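Local coordinates for glutathione transferase o1 (Bombyx mori, PDB 3RBT), which probably acts as an omega-class glutathione transferase, using glutathione for conjugation and possibly for the reduction of dehydroascorbate, at residues A[22-30]-A[77-88]. Numbering follows the deposited sequence.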
# COMPACT_ATOMS: atom_id res chain seq x y z
N ALA A 22 8.73 24.73 -16.15
CA ALA A 22 8.93 23.33 -16.50
C ALA A 22 10.23 22.81 -15.88
O ALA A 22 11.20 23.55 -15.74
CB ALA A 22 8.96 23.17 -18.02
N LEU A 23 10.24 21.53 -15.51
CA LEU A 23 11.43 20.92 -14.91
C LEU A 23 12.58 20.84 -15.91
O LEU A 23 12.36 20.68 -17.11
CB LEU A 23 11.13 19.52 -14.39
CG LEU A 23 10.12 19.40 -13.24
CD1 LEU A 23 9.71 17.95 -13.12
CD2 LEU A 23 10.70 19.95 -11.93
N THR A 24 13.79 20.95 -15.40
CA THR A 24 14.97 20.72 -16.22
C THR A 24 15.75 19.53 -15.67
O THR A 24 15.44 18.38 -15.97
CB THR A 24 15.86 21.98 -16.36
OG1 THR A 24 16.22 22.46 -15.05
CG2 THR A 24 15.13 23.08 -17.12
N ASP A 25 16.74 19.81 -14.82
CA ASP A 25 17.68 18.80 -14.35
C ASP A 25 17.35 18.29 -12.94
O ASP A 25 17.97 17.32 -12.48
CB ASP A 25 19.11 19.35 -14.39
CG ASP A 25 19.33 20.48 -13.39
OD1 ASP A 25 18.47 21.39 -13.29
OD2 ASP A 25 20.37 20.47 -12.69
N LYS A 26 16.41 18.95 -12.27
CA LYS A 26 16.03 18.59 -10.90
C LYS A 26 14.60 18.10 -10.81
O LYS A 26 13.72 18.54 -11.55
CB LYS A 26 16.22 19.78 -9.95
CG LYS A 26 17.63 20.38 -9.94
CD LYS A 26 17.80 21.48 -8.89
CE LYS A 26 17.07 22.77 -9.25
NZ LYS A 26 17.47 23.37 -10.57
N LEU A 27 14.36 17.18 -9.88
CA LEU A 27 13.01 16.77 -9.53
C LEU A 27 12.45 17.82 -8.58
O LEU A 27 13.21 18.57 -7.97
CB LEU A 27 13.03 15.38 -8.90
CG LEU A 27 12.77 14.13 -9.75
CD1 LEU A 27 13.32 14.18 -11.18
CD2 LEU A 27 13.28 12.88 -9.02
N ARG A 28 11.13 17.88 -8.46
CA ARG A 28 10.50 18.92 -7.64
C ARG A 28 9.55 18.31 -6.62
O ARG A 28 8.59 17.63 -6.98
CB ARG A 28 9.73 19.90 -8.53
CG ARG A 28 9.14 21.10 -7.80
CD ARG A 28 8.43 22.02 -8.79
NE ARG A 28 9.37 22.72 -9.67
CZ ARG A 28 9.13 23.03 -10.95
NH1 ARG A 28 7.99 22.70 -11.53
NH2 ARG A 28 10.06 23.68 -11.65
N LEU A 29 9.81 18.57 -5.34
CA LEU A 29 8.92 18.15 -4.28
C LEU A 29 8.06 19.30 -3.77
O LEU A 29 8.59 20.33 -3.31
CB LEU A 29 9.70 17.51 -3.13
CG LEU A 29 8.86 16.78 -2.06
CD1 LEU A 29 8.22 15.51 -2.61
CD2 LEU A 29 9.69 16.47 -0.81
N TYR A 30 6.74 19.12 -3.87
CA TYR A 30 5.77 19.98 -3.21
C TYR A 30 5.51 19.42 -1.81
O TYR A 30 5.03 18.29 -1.66
CB TYR A 30 4.47 20.06 -4.00
CG TYR A 30 4.59 20.70 -5.37
CD1 TYR A 30 4.91 19.94 -6.49
CD2 TYR A 30 4.35 22.07 -5.55
CE1 TYR A 30 5.02 20.52 -7.75
CE2 TYR A 30 4.46 22.66 -6.81
CZ TYR A 30 4.79 21.87 -7.91
OH TYR A 30 4.91 22.40 -9.17
N VAL A 77 3.89 15.93 -3.00
CA VAL A 77 3.82 15.62 -4.42
C VAL A 77 5.23 15.68 -5.00
O VAL A 77 5.96 16.66 -4.79
CB VAL A 77 2.94 16.62 -5.21
CG1 VAL A 77 2.95 16.27 -6.70
CG2 VAL A 77 1.52 16.63 -4.67
N LEU A 78 5.62 14.63 -5.72
CA LEU A 78 6.87 14.67 -6.45
C LEU A 78 6.54 14.87 -7.92
O LEU A 78 5.84 14.04 -8.53
CB LEU A 78 7.68 13.38 -6.22
CG LEU A 78 9.05 13.28 -6.92
CD1 LEU A 78 10.11 14.16 -6.25
CD2 LEU A 78 9.53 11.84 -7.00
N GLU A 79 7.04 15.98 -8.47
CA GLU A 79 6.86 16.28 -9.88
C GLU A 79 8.11 15.84 -10.61
O GLU A 79 9.22 16.19 -10.22
CB GLU A 79 6.58 17.77 -10.11
CG GLU A 79 6.17 18.12 -11.55
CD GLU A 79 5.77 19.59 -11.72
OE1 GLU A 79 6.36 20.46 -11.05
OE2 GLU A 79 4.87 19.87 -12.53
N ILE A 80 7.92 15.08 -11.69
CA ILE A 80 9.01 14.42 -12.40
C ILE A 80 8.87 14.68 -13.90
O ILE A 80 7.76 14.93 -14.38
CB ILE A 80 9.05 12.89 -12.10
CG1 ILE A 80 7.71 12.22 -12.48
CG2 ILE A 80 9.36 12.62 -10.62
CD1 ILE A 80 7.82 10.72 -12.67
N PRO A 81 9.99 14.65 -14.65
CA PRO A 81 9.86 14.69 -16.11
C PRO A 81 9.41 13.33 -16.62
O PRO A 81 9.81 12.31 -16.06
CB PRO A 81 11.28 14.99 -16.60
CG PRO A 81 12.08 15.33 -15.39
CD PRO A 81 11.39 14.74 -14.21
N THR A 82 8.55 13.32 -17.63
CA THR A 82 8.20 12.08 -18.31
C THR A 82 8.31 12.30 -19.81
O THR A 82 8.59 13.42 -20.26
CB THR A 82 6.78 11.57 -17.95
OG1 THR A 82 5.79 12.34 -18.64
CG2 THR A 82 6.52 11.62 -16.43
N ASP A 83 8.08 11.23 -20.58
CA ASP A 83 8.07 11.30 -22.05
C ASP A 83 6.99 12.23 -22.59
O ASP A 83 7.14 12.81 -23.67
CB ASP A 83 7.85 9.91 -22.65
CG ASP A 83 9.10 9.05 -22.60
OD1 ASP A 83 10.22 9.60 -22.52
OD2 ASP A 83 8.95 7.80 -22.64
N GLN A 84 5.90 12.36 -21.83
CA GLN A 84 4.74 13.13 -22.23
C GLN A 84 4.63 14.46 -21.48
O GLN A 84 3.62 15.16 -21.58
CB GLN A 84 3.47 12.28 -22.05
CG GLN A 84 3.28 11.20 -23.14
CD GLN A 84 2.05 10.32 -22.92
OE1 GLN A 84 1.96 9.59 -21.93
NE2 GLN A 84 1.10 10.38 -23.85
N GLY A 85 5.68 14.82 -20.74
CA GLY A 85 5.71 16.07 -20.00
C GLY A 85 5.79 15.88 -18.49
O GLY A 85 5.76 14.75 -17.99
N ASP A 86 5.87 16.99 -17.76
CA ASP A 86 5.99 16.95 -16.30
C ASP A 86 4.73 16.39 -15.64
O ASP A 86 3.61 16.78 -15.97
CB ASP A 86 6.30 18.34 -15.75
CG ASP A 86 7.66 18.85 -16.20
OD1 ASP A 86 8.38 18.15 -16.96
OD2 ASP A 86 8.01 19.98 -15.80
N ARG A 87 4.93 15.45 -14.72
CA ARG A 87 3.81 14.77 -14.06
C ARG A 87 3.92 14.77 -12.55
O ARG A 87 5.01 14.65 -11.98
CB ARG A 87 3.67 13.32 -14.57
CG ARG A 87 3.26 13.18 -16.04
CD ARG A 87 1.89 13.77 -16.35
NE ARG A 87 1.62 13.72 -17.79
CZ ARG A 87 1.76 14.75 -18.62
NH1 ARG A 87 2.14 15.94 -18.17
NH2 ARG A 87 1.51 14.60 -19.92
N PHE A 88 2.76 14.90 -11.91
CA PHE A 88 2.65 14.74 -10.47
C PHE A 88 2.66 13.25 -10.12
O PHE A 88 2.00 12.43 -10.78
CB PHE A 88 1.35 15.37 -9.98
CG PHE A 88 1.42 16.86 -9.73
CD1 PHE A 88 0.48 17.47 -8.89
CD2 PHE A 88 2.41 17.65 -10.32
CE1 PHE A 88 0.50 18.84 -8.65
CE2 PHE A 88 2.45 19.02 -10.07
CZ PHE A 88 1.49 19.62 -9.24
O HOH W 1 6.43 21.78 -14.13
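Leu27 packs its CG against Ile80 CG2 at 3.8 Å, the two side chains running alongside each other, while its CD1 touches Pro81 CD, those two side chains crossing at about a right angle. Leu78 CD1 comes up to Leu27 CB, and helix 92-102 covers this side of the sheet through Ile95 and Leu99. Strands 27-30 and 77-80 run antiparallel beneath these leucines, their axes 4.7 Å apart; Arg28 with Glu79 and Tyr30 with Val77 form the hydrogen-bonded pairs, and Leu29 faces Leu78 in the non-hydrogen-bonded one. They are the two central strands of the thioredoxin-like N-terminal domain of the GST fold. On the other face, the Tyr30 and Phe88 rings meet obliquely, planes at 47°.

Further out, Leu23 bridges apolar and polar parts: CD1 packs on Pro81 CD, CD2 sits over the centre of one face of the Arg28 guanidinium, and its backbone N gives Asp86 OD2 a nearly straight 2.7 Å bond at the syn lone pair. Glu79, CG anti to its backbone N (chi1 -171°) and extended beyond, runs beside Arg28 and brings OE1 between two donors. Arg28 NH1 makes a salt bridge to Glu79 OE1 at 2.8 Å, and Tyr30 OH donates to the same oxygen at 3.1 Å from the opposite face of the carboxylate. A water lies 2.9 Å from both Glu79 OE2 and Asp86 OD2.

With an alanine at Glu79, Arg28 NH1 would probably lose its counter-charge, Glu53 remaining at NE, and the Tyr30 hydroxyl its acceptor. Two donors pinning OE1 from opposite faces should favour the ionised carboxylate, leaving the positive charge of Arg28 balanced between Glu79 and Glu53 of the neighbouring strand.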